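Local coordinates for protein glycosyltransferase Gtf1 (Streptococcus pneumoniae, PDB 4PQG) that is a GT-B-type glycosyltransferase with two Rossmann-like domains and an inserted extended beta-sheet domain, and is seen here with uridine-5'-diphosphate bound, at residues T180-I185 and Y195-K200; L331-R336 and L360-Y365; A251-E256 and E292-Q297; V313-S318 and F492-I497. One frame throughout, in Å; residues are numbered along the deposited sequence.

Contact 1. Residues T180-I185 and Y195-K200; sequences TPVYDI and YHFKDK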
# COMPACT_ATOMS: atom_id res chain seq x y z
N THR A 180 -14.39 -5.07 29.16
CA THR A 180 -15.67 -4.39 29.00
C THR A 180 -15.84 -3.87 27.56
O THR A 180 -14.90 -3.34 26.98
CB THR A 180 -15.88 -3.24 30.02
OG1 THR A 180 -14.85 -2.25 29.86
CG2 THR A 180 -15.81 -3.76 31.45
N PRO A 181 -17.05 -4.02 26.99
CA PRO A 181 -17.30 -3.53 25.64
C PRO A 181 -17.36 -2.03 25.61
O PRO A 181 -17.84 -1.42 26.56
CB PRO A 181 -18.69 -4.09 25.30
CG PRO A 181 -19.34 -4.31 26.63
CD PRO A 181 -18.21 -4.78 27.52
N VAL A 182 -16.85 -1.43 24.54
CA VAL A 182 -16.93 0.01 24.33
C VAL A 182 -18.09 0.33 23.41
O VAL A 182 -18.88 1.24 23.68
CB VAL A 182 -15.64 0.59 23.72
CG1 VAL A 182 -15.80 2.08 23.44
CG2 VAL A 182 -14.47 0.34 24.65
N TYR A 183 -18.20 -0.39 22.29
CA TYR A 183 -19.27 -0.11 21.35
C TYR A 183 -19.59 -1.35 20.52
O TYR A 183 -18.75 -2.24 20.40
CB TYR A 183 -18.92 1.09 20.46
CG TYR A 183 -17.81 0.87 19.44
CD1 TYR A 183 -18.10 0.54 18.11
CD2 TYR A 183 -16.47 1.00 19.80
CE1 TYR A 183 -17.08 0.38 17.16
CE2 TYR A 183 -15.44 0.83 18.88
CZ TYR A 183 -15.75 0.53 17.56
OH TYR A 183 -14.73 0.36 16.64
N ASP A 184 -20.80 -1.39 19.96
CA ASP A 184 -21.25 -2.49 19.10
C ASP A 184 -21.53 -1.92 17.71
O ASP A 184 -22.00 -0.80 17.59
CB ASP A 184 -22.54 -3.14 19.63
CG ASP A 184 -22.47 -3.47 21.11
OD1 ASP A 184 -21.49 -4.15 21.52
OD2 ASP A 184 -23.40 -3.06 21.87
N ILE A 185 -21.24 -2.70 16.68
CA ILE A 185 -21.64 -2.28 15.35
C ILE A 185 -22.69 -3.27 14.92
O ILE A 185 -22.43 -4.47 14.91
CB ILE A 185 -20.48 -2.27 14.33
CG1 ILE A 185 -19.25 -1.54 14.90
CG2 ILE A 185 -20.96 -1.69 12.99
CD1 ILE A 185 -17.97 -1.72 14.07
N TYR A 195 -23.61 2.22 15.09
CA TYR A 195 -22.52 2.07 16.04
C TYR A 195 -23.02 2.52 17.39
O TYR A 195 -23.23 3.72 17.62
CB TYR A 195 -21.32 2.95 15.66
CG TYR A 195 -20.82 2.75 14.25
CD1 TYR A 195 -19.63 2.06 14.01
CD2 TYR A 195 -21.52 3.27 13.15
CE1 TYR A 195 -19.15 1.87 12.73
CE2 TYR A 195 -21.05 3.10 11.85
CZ TYR A 195 -19.86 2.39 11.66
OH TYR A 195 -19.34 2.21 10.40
N HIS A 196 -23.24 1.56 18.27
CA HIS A 196 -23.93 1.84 19.52
C HIS A 196 -22.90 2.00 20.59
O HIS A 196 -22.25 1.03 20.99
CB HIS A 196 -24.93 0.73 19.87
CG HIS A 196 -25.93 1.13 20.94
ND1 HIS A 196 -25.56 1.65 22.13
CD2 HIS A 196 -27.33 1.07 20.96
CE1 HIS A 196 -26.65 1.93 22.86
NE2 HIS A 196 -27.74 1.56 22.14
N PHE A 197 -22.73 3.24 21.06
CA PHE A 197 -21.73 3.53 22.10
C PHE A 197 -22.26 3.49 23.54
O PHE A 197 -21.60 4.02 24.44
CB PHE A 197 -21.00 4.85 21.82
CG PHE A 197 -19.85 4.71 20.87
CD1 PHE A 197 -18.55 4.78 21.33
CD2 PHE A 197 -20.08 4.48 19.51
CE1 PHE A 197 -17.47 4.66 20.46
CE2 PHE A 197 -19.01 4.36 18.63
CZ PHE A 197 -17.71 4.45 19.10
N LYS A 198 -23.41 2.85 23.74
CA LYS A 198 -24.01 2.61 25.06
C LYS A 198 -24.77 3.84 25.55
O LYS A 198 -25.97 3.74 25.85
CB LYS A 198 -23.02 2.08 26.14
CG LYS A 198 -22.03 0.98 25.71
CD LYS A 198 -22.72 -0.27 25.20
CE LYS A 198 -21.76 -1.45 25.10
NZ LYS A 198 -22.54 -2.72 24.95
N ASP A 199 -24.10 4.99 25.58
CA ASP A 199 -24.74 6.26 25.94
C ASP A 199 -25.07 7.17 24.74
O ASP A 199 -25.60 8.30 24.90
CB ASP A 199 -23.90 7.01 26.98
CG ASP A 199 -22.53 7.43 26.47
OD1 ASP A 199 -22.19 7.22 25.27
OD2 ASP A 199 -21.76 7.97 27.30
N LYS A 200 -24.75 6.70 23.53
CA LYS A 200 -25.01 7.45 22.31
C LYS A 200 -24.91 6.50 21.14
O LYS A 200 -24.41 5.38 21.28
CB LYS A 200 -24.02 8.62 22.14
CG LYS A 200 -22.57 8.17 22.02
CD LYS A 200 -21.62 9.29 21.59
CE LYS A 200 -21.42 10.30 22.71
NZ LYS A 200 -20.68 9.66 23.82
O HOH W 1 -18.90 3.17 25.30
O HOH W 2 -21.62 -5.16 23.90
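Tyr183 and Phe197 lie side by side across the open end of an antiparallel beta hairpin, strands 181-188 and 191-196, in the extended beta-sheet domain. Their ring planes are 4° apart but slid so far that they barely overlap: Phe197 CZ sits over the rim of the Tyr183 ring, while Tyr183 CB stands over the centre of the Phe197 ring, 3.5 Å from its centroid, as a CH-pi contact. Tyr183 CG lies between the backbone N and the carbonyl carbon (chi1 70°); the side chain points the same way as that of Phe197, and its hydroxyl goes on to the carbonyl of Tyr74. Beside this pair, Ile185 and Tyr195 form a non-hydrogen-bonded pair, with Ile185 CG2 over the rim of the Tyr195 ring and Ile185 CG1 3.7 Å from Tyr195 CD1. Asp184 and His196 are the hydrogen-bonded pair, joined by Asp184 N to His196 O (3.0 Å) and His196 N to Asp184 O (2.8 Å). Val182 and Tyr183 both face Phe174 on the other neighbouring strand, a classic beta bulge. Past the strand end, Lys198 N donates to His196 ND1 nearly in the ring plane, at 2.9 Å, which helps to set the rotation of the imidazole. The Lys198 chain bends at chi2 (-59°) and crosses Asp184 at about a right angle. Lys198 NZ meets Asp184 OD2 on its syn side at 3.2 Å in a salt bridge. Thr173 OG1 is hydrogen-bonded to Asp184 OD1, and a water links that same oxygen to Lys198 NZ.

Contact 2. Residues L331-R336 and L360-Y365; sequences LITASR and LTFDIY. With UDP (uridine-5'-diphosphate), chain C.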
# COMPACT_ATOMS: atom_id res chain seq x y z
N LEU A 331 17.80 -9.94 -15.06
CA LEU A 331 16.80 -8.88 -15.17
C LEU A 331 15.81 -8.93 -13.99
O LEU A 331 15.55 -10.00 -13.44
CB LEU A 331 16.05 -8.98 -16.51
CG LEU A 331 16.92 -9.07 -17.79
CD1 LEU A 331 16.07 -9.37 -19.02
CD2 LEU A 331 17.75 -7.83 -18.00
N ILE A 332 15.28 -7.78 -13.61
CA ILE A 332 14.35 -7.70 -12.48
C ILE A 332 13.19 -6.73 -12.79
O ILE A 332 13.37 -5.76 -13.53
CB ILE A 332 15.10 -7.37 -11.15
CG1 ILE A 332 14.12 -7.31 -9.96
CG2 ILE A 332 15.91 -6.09 -11.28
CD1 ILE A 332 14.79 -6.98 -8.64
N THR A 333 12.00 -7.04 -12.28
CA THR A 333 10.91 -6.07 -12.16
C THR A 333 10.23 -6.28 -10.80
O THR A 333 10.32 -7.37 -10.22
CB THR A 333 9.89 -6.12 -13.32
OG1 THR A 333 9.14 -4.90 -13.33
CG2 THR A 333 8.92 -7.27 -13.20
N ALA A 334 9.61 -5.23 -10.29
CA ALA A 334 9.03 -5.28 -8.94
C ALA A 334 7.78 -4.41 -8.92
O ALA A 334 7.86 -3.19 -9.07
CB ALA A 334 10.03 -4.83 -7.88
N SER A 335 6.63 -5.07 -8.80
CA SER A 335 5.34 -4.38 -8.81
C SER A 335 4.21 -5.30 -8.38
O SER A 335 4.34 -6.54 -8.38
CB SER A 335 5.03 -3.82 -10.21
OG SER A 335 4.66 -4.85 -11.13
N ARG A 336 3.10 -4.69 -8.01
CA ARG A 336 1.84 -5.40 -8.02
C ARG A 336 1.71 -6.14 -9.37
O ARG A 336 2.07 -5.59 -10.42
CB ARG A 336 0.66 -4.44 -7.86
CG ARG A 336 0.62 -3.70 -6.53
CD ARG A 336 -0.48 -2.63 -6.52
NE ARG A 336 -0.12 -1.51 -7.39
CZ ARG A 336 -0.81 -1.15 -8.47
NH1 ARG A 336 -1.89 -1.82 -8.85
NH2 ARG A 336 -0.39 -0.10 -9.19
N LEU A 360 20.24 -14.91 -20.21
CA LEU A 360 19.22 -14.04 -19.61
C LEU A 360 18.38 -14.71 -18.54
O LEU A 360 17.86 -15.80 -18.76
CB LEU A 360 18.27 -13.50 -20.68
CG LEU A 360 18.66 -12.22 -21.39
CD1 LEU A 360 17.49 -11.76 -22.25
CD2 LEU A 360 19.08 -11.14 -20.39
N THR A 361 18.24 -14.05 -17.39
CA THR A 361 17.19 -14.41 -16.42
C THR A 361 16.33 -13.20 -16.07
O THR A 361 16.75 -12.06 -16.26
CB THR A 361 17.74 -15.02 -15.13
OG1 THR A 361 18.76 -14.17 -14.62
CG2 THR A 361 18.27 -16.45 -15.38
N PHE A 362 15.14 -13.46 -15.54
CA PHE A 362 14.14 -12.42 -15.26
C PHE A 362 13.37 -12.82 -14.03
O PHE A 362 12.59 -13.76 -14.08
CB PHE A 362 13.18 -12.25 -16.46
CG PHE A 362 12.12 -11.18 -16.29
CD1 PHE A 362 12.36 -10.03 -15.52
CD2 PHE A 362 10.90 -11.29 -16.94
CE1 PHE A 362 11.39 -9.04 -15.38
CE2 PHE A 362 9.93 -10.30 -16.81
CZ PHE A 362 10.18 -9.17 -16.03
N ASP A 363 13.63 -12.14 -12.91
CA ASP A 363 12.90 -12.36 -11.66
C ASP A 363 11.82 -11.30 -11.48
O ASP A 363 12.06 -10.11 -11.68
CB ASP A 363 13.86 -12.37 -10.47
CG ASP A 363 14.61 -13.70 -10.34
OD1 ASP A 363 14.17 -14.72 -10.94
OD2 ASP A 363 15.64 -13.72 -9.63
N ILE A 364 10.62 -11.77 -11.12
CA ILE A 364 9.44 -10.92 -11.00
C ILE A 364 8.97 -10.89 -9.54
O ILE A 364 8.49 -11.90 -9.01
CB ILE A 364 8.29 -11.40 -11.94
CG1 ILE A 364 8.72 -11.30 -13.41
CG2 ILE A 364 7.03 -10.58 -11.73
CD1 ILE A 364 7.81 -12.06 -14.38
N TYR A 365 9.12 -9.74 -8.90
CA TYR A 365 8.73 -9.54 -7.49
C TYR A 365 7.37 -8.86 -7.40
O TYR A 365 7.05 -8.00 -8.20
CB TYR A 365 9.77 -8.71 -6.76
CG TYR A 365 11.07 -9.45 -6.57
CD1 TYR A 365 11.34 -10.13 -5.38
CD2 TYR A 365 12.03 -9.50 -7.58
CE1 TYR A 365 12.52 -10.82 -5.20
CE2 TYR A 365 13.21 -10.19 -7.41
CZ TYR A 365 13.45 -10.86 -6.22
OH TYR A 365 14.63 -11.54 -6.06
N1 UDP C . 7.29 -3.73 -3.22
C2 UDP C . 7.83 -4.61 -2.25
N3 UDP C . 8.03 -5.88 -2.58
C4 UDP C . 7.73 -6.38 -3.79
C5 UDP C . 7.19 -5.54 -4.77
C6 UDP C . 6.98 -4.20 -4.45
O2 UDP C . 8.14 -4.21 -1.10
O4 UDP C . 7.96 -7.59 -4.01
C1' UDP C . 7.12 -2.32 -2.84
C2' UDP C . 8.20 -1.50 -3.53
O2' UDP C . 9.45 -1.45 -2.80
C3' UDP C . 7.59 -0.12 -3.69
C4' UDP C . 6.09 -0.38 -3.69
O4' UDP C . 5.90 -1.76 -3.33
O3' UDP C . 7.91 0.71 -2.56
C5' UDP C . 5.45 -0.17 -5.07
O5' UDP C . 5.42 1.22 -5.33
PA UDP C . 5.37 1.79 -6.84
O1A UDP C . 5.32 3.29 -6.78
O2A UDP C . 6.51 1.13 -7.58
O3A UDP C . 4.10 1.11 -7.56
PB UDP C . 2.52 1.21 -7.24
O1B UDP C . 1.88 1.34 -8.60
O2B UDP C . 2.20 -0.09 -6.51
O3B UDP C . 2.33 2.47 -6.41
O HOH W 3 17.09 -12.25 -12.92
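The Phe362 ring carries Ile364 CG1 over one face, 3.6 Å above the plane and toward the rim, and has the carbonyl carbons of Leu331 and Ile332 at its edge. Phe362 CG is anti to the backbone N (chi1 -179°), and the end of the side chain comes nearer to strand 330-334, with Phe362 CZ 3.6 Å from Thr333 CG2. On the other side of the sheet the Tyr365 ring has Thr333 O at its edge, in plane, and Ile332 CD1 approaches Tyr365 CE2 obliquely at 3.8 Å. Tyr365 OH is bonded to Tyr402 OH. Between these layers two parallel strands run in register, joined by five backbone hydrogen bonds that alternate from Leu331 N to Thr361 O through to Ser335 N to Tyr365 O; the bond from Tyr365 N to Thr333 O is nearly straight, at 175°. At the C-terminal ends of the strands the contact enters the ligand pocket. The Arg336 guanidinium presents an edge to the beta phosphate of uridine-5'-diphosphate: Arg336 NE reaches UDP O2B at 2.9 Å and Arg336 NH2 reaches UDP O1B at 2.8 Å, a fork that probably offsets phosphate charge. Arg336 NH2 also forms a salt bridge with Glu340 OE2. Tyr365 CB lies 3.5 Å from UDP O4 of the uracil. The two strands and helix 343-353 make a beta-alpha-beta crossover of a Rossmann-like domain. That helix covers the face of Phe362 and Ile364 through Val350 and Val347, while strand 404-406 flanks 330-334 and strand 387-391 flanks 361-365 in the parallel sheet.

Contact 3. Residues A251-E256 and E292-Q297; sequences AEHYSE and EVLQEQ. With NAG (2-acetamido-2-deoxy-beta-D-glucopyranose), chain D.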
# COMPACT_ATOMS: atom_id res chain seq x y z
N ALA A 251 -1.26 8.78 -8.21
CA ALA A 251 -1.13 8.25 -9.56
C ALA A 251 -1.45 9.37 -10.56
O ALA A 251 -1.65 10.53 -10.16
CB ALA A 251 -2.09 7.07 -9.73
N GLU A 252 -1.49 9.03 -11.85
CA GLU A 252 -2.03 9.94 -12.88
C GLU A 252 -3.44 10.36 -12.46
O GLU A 252 -4.19 9.54 -11.94
CB GLU A 252 -2.05 9.22 -14.23
CG GLU A 252 -2.50 10.06 -15.42
CD GLU A 252 -1.60 11.26 -15.65
OE1 GLU A 252 -0.74 11.20 -16.54
OE2 GLU A 252 -1.74 12.27 -14.91
N HIS A 253 -3.83 11.62 -12.68
CA HIS A 253 -4.97 12.18 -11.95
C HIS A 253 -6.14 12.55 -12.82
O HIS A 253 -7.13 13.13 -12.33
CB HIS A 253 -4.50 13.42 -11.20
CG HIS A 253 -3.97 14.48 -12.12
ND1 HIS A 253 -2.67 14.52 -12.49
CD2 HIS A 253 -4.63 15.45 -12.85
CE1 HIS A 253 -2.51 15.51 -13.39
NE2 HIS A 253 -3.71 16.08 -13.61
N TYR A 254 -6.06 12.22 -14.11
CA TYR A 254 -7.15 12.49 -15.05
C TYR A 254 -7.05 11.47 -16.19
O TYR A 254 -6.02 10.81 -16.35
CB TYR A 254 -7.05 13.92 -15.58
CG TYR A 254 -6.03 14.08 -16.69
CD1 TYR A 254 -6.44 14.28 -18.02
CD2 TYR A 254 -4.66 13.98 -16.43
CE1 TYR A 254 -5.52 14.40 -19.04
CE2 TYR A 254 -3.73 14.08 -17.46
CZ TYR A 254 -4.17 14.30 -18.75
OH TYR A 254 -3.27 14.42 -19.78
N SER A 255 -8.12 11.33 -16.96
CA SER A 255 -8.13 10.42 -18.10
C SER A 255 -7.95 11.19 -19.40
O SER A 255 -8.82 11.97 -19.83
CB SER A 255 -9.39 9.57 -18.15
OG SER A 255 -9.48 8.78 -16.97
N GLU A 256 -6.79 10.97 -20.00
CA GLU A 256 -6.43 11.64 -21.23
C GLU A 256 -7.41 11.31 -22.35
O GLU A 256 -7.85 12.21 -23.06
CB GLU A 256 -5.01 11.28 -21.64
CG GLU A 256 -4.43 12.26 -22.63
CD GLU A 256 -2.99 11.95 -23.01
OE1 GLU A 256 -2.47 10.87 -22.65
OE2 GLU A 256 -2.38 12.81 -23.69
N GLU A 292 2.79 20.96 -12.95
CA GLU A 292 2.42 21.90 -14.02
C GLU A 292 1.14 21.49 -14.75
O GLU A 292 0.28 22.33 -15.03
CB GLU A 292 3.57 22.04 -15.02
CG GLU A 292 4.87 22.52 -14.40
CD GLU A 292 6.08 22.29 -15.29
OE1 GLU A 292 5.91 22.34 -16.54
OE2 GLU A 292 7.18 22.04 -14.75
N VAL A 293 1.03 20.20 -15.05
CA VAL A 293 -0.18 19.65 -15.69
C VAL A 293 -1.42 19.97 -14.86
O VAL A 293 -2.39 20.54 -15.36
CB VAL A 293 -0.05 18.13 -15.93
CG1 VAL A 293 -1.42 17.51 -16.25
CG2 VAL A 293 0.93 17.84 -17.05
N LEU A 294 -1.37 19.63 -13.58
CA LEU A 294 -2.50 19.83 -12.70
C LEU A 294 -2.83 21.31 -12.55
O LEU A 294 -4.00 21.71 -12.63
CB LEU A 294 -2.25 19.19 -11.33
CG LEU A 294 -3.40 19.14 -10.31
CD1 LEU A 294 -4.65 18.47 -10.88
CD2 LEU A 294 -2.94 18.45 -9.03
N GLN A 295 -1.79 22.14 -12.35
CA GLN A 295 -2.03 23.59 -12.23
C GLN A 295 -2.80 24.13 -13.44
O GLN A 295 -3.84 24.79 -13.28
CB GLN A 295 -0.72 24.36 -12.01
CG GLN A 295 -0.96 25.76 -11.44
CD GLN A 295 -1.33 25.72 -9.97
OE1 GLN A 295 -0.51 25.37 -9.14
NE2 GLN A 295 -2.58 26.09 -9.64
N GLU A 296 -2.32 23.81 -14.64
CA GLU A 296 -2.98 24.19 -15.88
C GLU A 296 -4.43 23.72 -15.92
O GLU A 296 -5.32 24.45 -16.36
CB GLU A 296 -2.23 23.63 -17.10
CG GLU A 296 -0.84 24.23 -17.31
CD GLU A 296 -0.03 23.53 -18.40
OE1 GLU A 296 -0.44 22.45 -18.89
OE2 GLU A 296 1.04 24.06 -18.78
N GLN A 297 -4.68 22.48 -15.48
CA GLN A 297 -6.04 21.94 -15.57
C GLN A 297 -6.99 22.63 -14.59
O GLN A 297 -8.14 22.86 -14.91
CB GLN A 297 -6.05 20.42 -15.41
CG GLN A 297 -5.47 19.71 -16.63
CD GLN A 297 -5.06 18.29 -16.34
OE1 GLN A 297 -4.80 17.92 -15.19
NE2 GLN A 297 -5.00 17.48 -17.38
C1 NAG D . 1.12 4.85 -6.94
C2 NAG D . 1.49 5.20 -8.37
C3 NAG D . 3.01 5.19 -8.21
C4 NAG D . 3.48 6.05 -7.03
C5 NAG D . 2.66 5.72 -5.74
C6 NAG D . 3.10 6.46 -4.49
C7 NAG D . 0.74 4.42 -10.56
C8 NAG D . 0.40 3.20 -11.37
N2 NAG D . 1.11 4.17 -9.31
O1 NAG D . 0.07 3.96 -6.65
O3 NAG D . 3.68 5.55 -9.41
O4 NAG D . 4.84 5.78 -6.80
O5 NAG D . 1.29 5.95 -6.08
O6 NAG D . 2.79 7.82 -4.69
O7 NAG D . 0.66 5.56 -11.05
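The loop of His253 and Tyr254, which meets Gln297 and Val293 of helix 288-301, passes the 2-acetamido-2-deoxy-beta-D-glucopyranose at Ala251, whose CB is 3.4 Å from NAG O7. Two residues on, His253 and Gln297 reach toward each other tip to tip. His253 NE2 donates to Gln297 OE1 at 2.7 Å; the acceptor lies within 3° of the imidazole plane and the donor in the amide carbonyl plane, although ring and amide are turned 77° apart. The far nitrogen, His253 ND1, is bonded to Gln290 NE2 near the start of the same helix, so both ring nitrogens are held and the imidazole rotation is fixed. Around the ring, Val293 CG1 touches the edge at His253 CE1, 3.7 Å away, and Leu294 CD1 comes obliquely to His253 CD2 at 3.6 Å.

In the fold, the loop follows strand 244-248 of the parallel sheet in the N-terminal Rossmann-like domain, and helix 288-301 joins strands 282-285 and 308-310 of that sheet as the helix of a beta-alpha-beta crossover. Tyr254 lies against the Gln297 amide. Its CG sits between the backbone N and carbonyl carbon (chi1 80°). Gln297 NE2 stands 3.3 Å above the plane of the Tyr254 ring, over its centre, the amide steeply inclined to the ring. Tyr254 CD2 in turn lies over one face of the His253 imidazole, toward the rim. Glu252 OE2 accepts from His253 N through its anti lone pair at 3.1 Å and is also bonded to Tyr435 OH.

Contact 4. Residues V313-S318 and F492-I497; sequences VGSIDS and FLTKEI. With NAG (2-acetamido-2-deoxy-beta-D-glucopyranose), chain D.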
# COMPACT_ATOMS: atom_id res chain seq x y z
N VAL A 313 7.38 11.20 -3.23
CA VAL A 313 6.82 10.26 -2.25
C VAL A 313 7.87 9.32 -1.69
O VAL A 313 7.64 8.63 -0.71
CB VAL A 313 5.63 9.43 -2.82
CG1 VAL A 313 4.41 10.31 -3.06
CG2 VAL A 313 6.01 8.67 -4.09
N GLY A 314 9.04 9.29 -2.31
CA GLY A 314 10.12 8.45 -1.81
C GLY A 314 11.44 9.19 -1.89
O GLY A 314 11.57 10.18 -2.60
N SER A 315 12.43 8.68 -1.15
CA SER A 315 13.79 9.19 -1.26
C SER A 315 14.72 8.04 -0.91
O SER A 315 14.28 7.04 -0.35
CB SER A 315 13.99 10.40 -0.33
OG SER A 315 13.70 10.06 1.02
N ILE A 316 16.00 8.17 -1.24
CA ILE A 316 16.97 7.11 -1.04
C ILE A 316 17.90 7.53 0.11
O ILE A 316 18.50 8.61 0.05
CB ILE A 316 17.81 6.90 -2.33
CG1 ILE A 316 16.93 6.46 -3.50
CG2 ILE A 316 18.91 5.88 -2.11
CD1 ILE A 316 17.55 6.69 -4.85
N ASP A 317 18.02 6.70 1.14
CA ASP A 317 18.87 7.08 2.29
C ASP A 317 20.32 7.22 1.82
O ASP A 317 20.93 8.27 2.00
CB ASP A 317 18.75 6.07 3.43
CG ASP A 317 17.44 6.21 4.20
OD1 ASP A 317 16.62 7.11 3.88
OD2 ASP A 317 17.22 5.40 5.12
N SER A 318 20.84 6.17 1.20
CA SER A 318 22.11 6.23 0.51
C SER A 318 22.04 5.32 -0.70
O SER A 318 21.18 4.43 -0.77
CB SER A 318 23.25 5.79 1.43
OG SER A 318 23.03 4.48 1.92
N PHE A 492 17.81 12.20 -5.61
CA PHE A 492 16.63 11.70 -4.87
C PHE A 492 16.99 11.21 -3.47
O PHE A 492 16.33 10.33 -2.91
CB PHE A 492 15.89 10.61 -5.69
CG PHE A 492 15.29 11.13 -6.96
CD1 PHE A 492 13.99 11.62 -6.97
CD2 PHE A 492 16.06 11.22 -8.12
CE1 PHE A 492 13.44 12.14 -8.13
CE2 PHE A 492 15.52 11.73 -9.29
CZ PHE A 492 14.21 12.20 -9.29
N LEU A 493 18.05 11.79 -2.91
CA LEU A 493 18.54 11.33 -1.60
C LEU A 493 17.71 11.92 -0.46
O LEU A 493 17.19 13.02 -0.58
CB LEU A 493 20.03 11.64 -1.42
CG LEU A 493 21.04 10.93 -2.33
CD1 LEU A 493 22.46 11.42 -2.00
CD2 LEU A 493 20.96 9.41 -2.21
N THR A 494 17.59 11.15 0.63
CA THR A 494 16.83 11.55 1.83
C THR A 494 17.20 12.95 2.36
O THR A 494 16.32 13.75 2.70
CB THR A 494 16.96 10.49 2.95
OG1 THR A 494 16.47 9.23 2.47
CG2 THR A 494 16.16 10.90 4.19
N LYS A 495 18.50 13.25 2.41
CA LYS A 495 18.94 14.57 2.88
C LYS A 495 18.18 15.72 2.23
O LYS A 495 17.67 16.59 2.94
CB LYS A 495 20.46 14.72 2.76
CG LYS A 495 21.18 13.77 3.70
CD LYS A 495 22.69 14.00 3.78
CE LYS A 495 23.31 12.96 4.70
NZ LYS A 495 24.80 12.93 4.58
N GLU A 496 18.07 15.72 0.90
CA GLU A 496 17.27 16.72 0.19
C GLU A 496 15.79 16.72 0.61
O GLU A 496 15.19 17.78 0.81
CB GLU A 496 17.34 16.53 -1.34
CG GLU A 496 18.72 16.58 -1.98
CD GLU A 496 18.75 15.94 -3.37
OE1 GLU A 496 18.39 16.63 -4.37
OE2 GLU A 496 19.12 14.75 -3.47
N ILE A 497 15.19 15.53 0.72
CA ILE A 497 13.74 15.42 0.97
C ILE A 497 13.32 15.96 2.35
O ILE A 497 12.26 16.58 2.47
CB ILE A 497 13.20 13.98 0.73
CG1 ILE A 497 11.77 14.01 0.22
CG2 ILE A 497 13.26 13.15 2.00
CD1 ILE A 497 11.60 14.73 -1.10
C1 NAG D . 1.12 4.85 -6.94
C2 NAG D . 1.49 5.20 -8.37
C3 NAG D . 3.01 5.19 -8.21
C4 NAG D . 3.48 6.05 -7.03
C5 NAG D . 2.66 5.72 -5.74
C6 NAG D . 3.10 6.46 -4.49
C7 NAG D . 0.74 4.42 -10.56
C8 NAG D . 0.40 3.20 -11.37
N2 NAG D . 1.11 4.17 -9.31
O1 NAG D . 0.07 3.96 -6.65
O3 NAG D . 3.68 5.55 -9.41
O4 NAG D . 4.84 5.78 -6.80
O5 NAG D . 1.29 5.95 -6.08
O6 NAG D . 2.79 7.82 -4.69
O7 NAG D . 0.66 5.56 -11.05
O HOH W 4 13.60 11.91 -3.39
O HOH W 5 20.40 11.15 2.20
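Thr494 OG1 donates to Asp317 OD1 at 2.6 Å, the shortest polar bond between the loop 313-318 and the start of helix 494-508. The carboxylate oxygen is met at its anti lone pair. Thr494 OG1 is anti to the carbonyl carbon (chi1 -59°), beside the backbone N, and Ser315 OG lies 3.2 Å from it on the loop. Backbone bonds fasten the same place: Ile316 N to Phe492 O at 2.8 Å, in the carbonyl plane, and Thr494 N to Ile316 O at 2.8 Å, the donor standing 50° out of the plane. Together they make a single bridge between Ile316, on the loop running from the N-terminal sheet to strand 330-334 of the second Rossmann-like domain, and Leu493, the N-cap residue of the C-terminal helix. That helix also packs on helix 24-38 of the N-terminal domain, through Thr494 on Lys38 and Ile497 on Val35. Apolar side chains lie alongside: Leu493 CD2 is 4.0 Å from Ile316 CB, the two passing at a slant. Ile497 CG2 also comes to 3.3 Å from the Ser315 hydroxyl oxygen OG. Near the start of the loop, Val313 CG1 is 3.4 Å from O6 of the 2-acetamido-2-deoxy-beta-D-glucopyranose.

Along the chain the order is contact 1, contact 3, then contact 4, whose two segments enclose contact 2 in sequence. Contact 1 belongs to the antiparallel extended sheet and stands apart, its centre about 44 to 49 Å from those of the others. Contacts 3 and 2 belong to the two parallel-sheet domains of the GT-B fold, 3 beside strands 244-248 and 308-310, 2 within strands 330-334 and 361-365. Contacts 2, 3 and 4 have centres about 24 to 30 Å apart. Contact 2 meets uridine-5'-diphosphate, and its Arg336 also touches 2-acetamido-2-deoxy-beta-D-glucopyranose, as contacts 3 and 4 do. Contact 4 ties the loop linking the Rossmann-like domains to the last helix, with the ligands between the domains, as in GT-B folds.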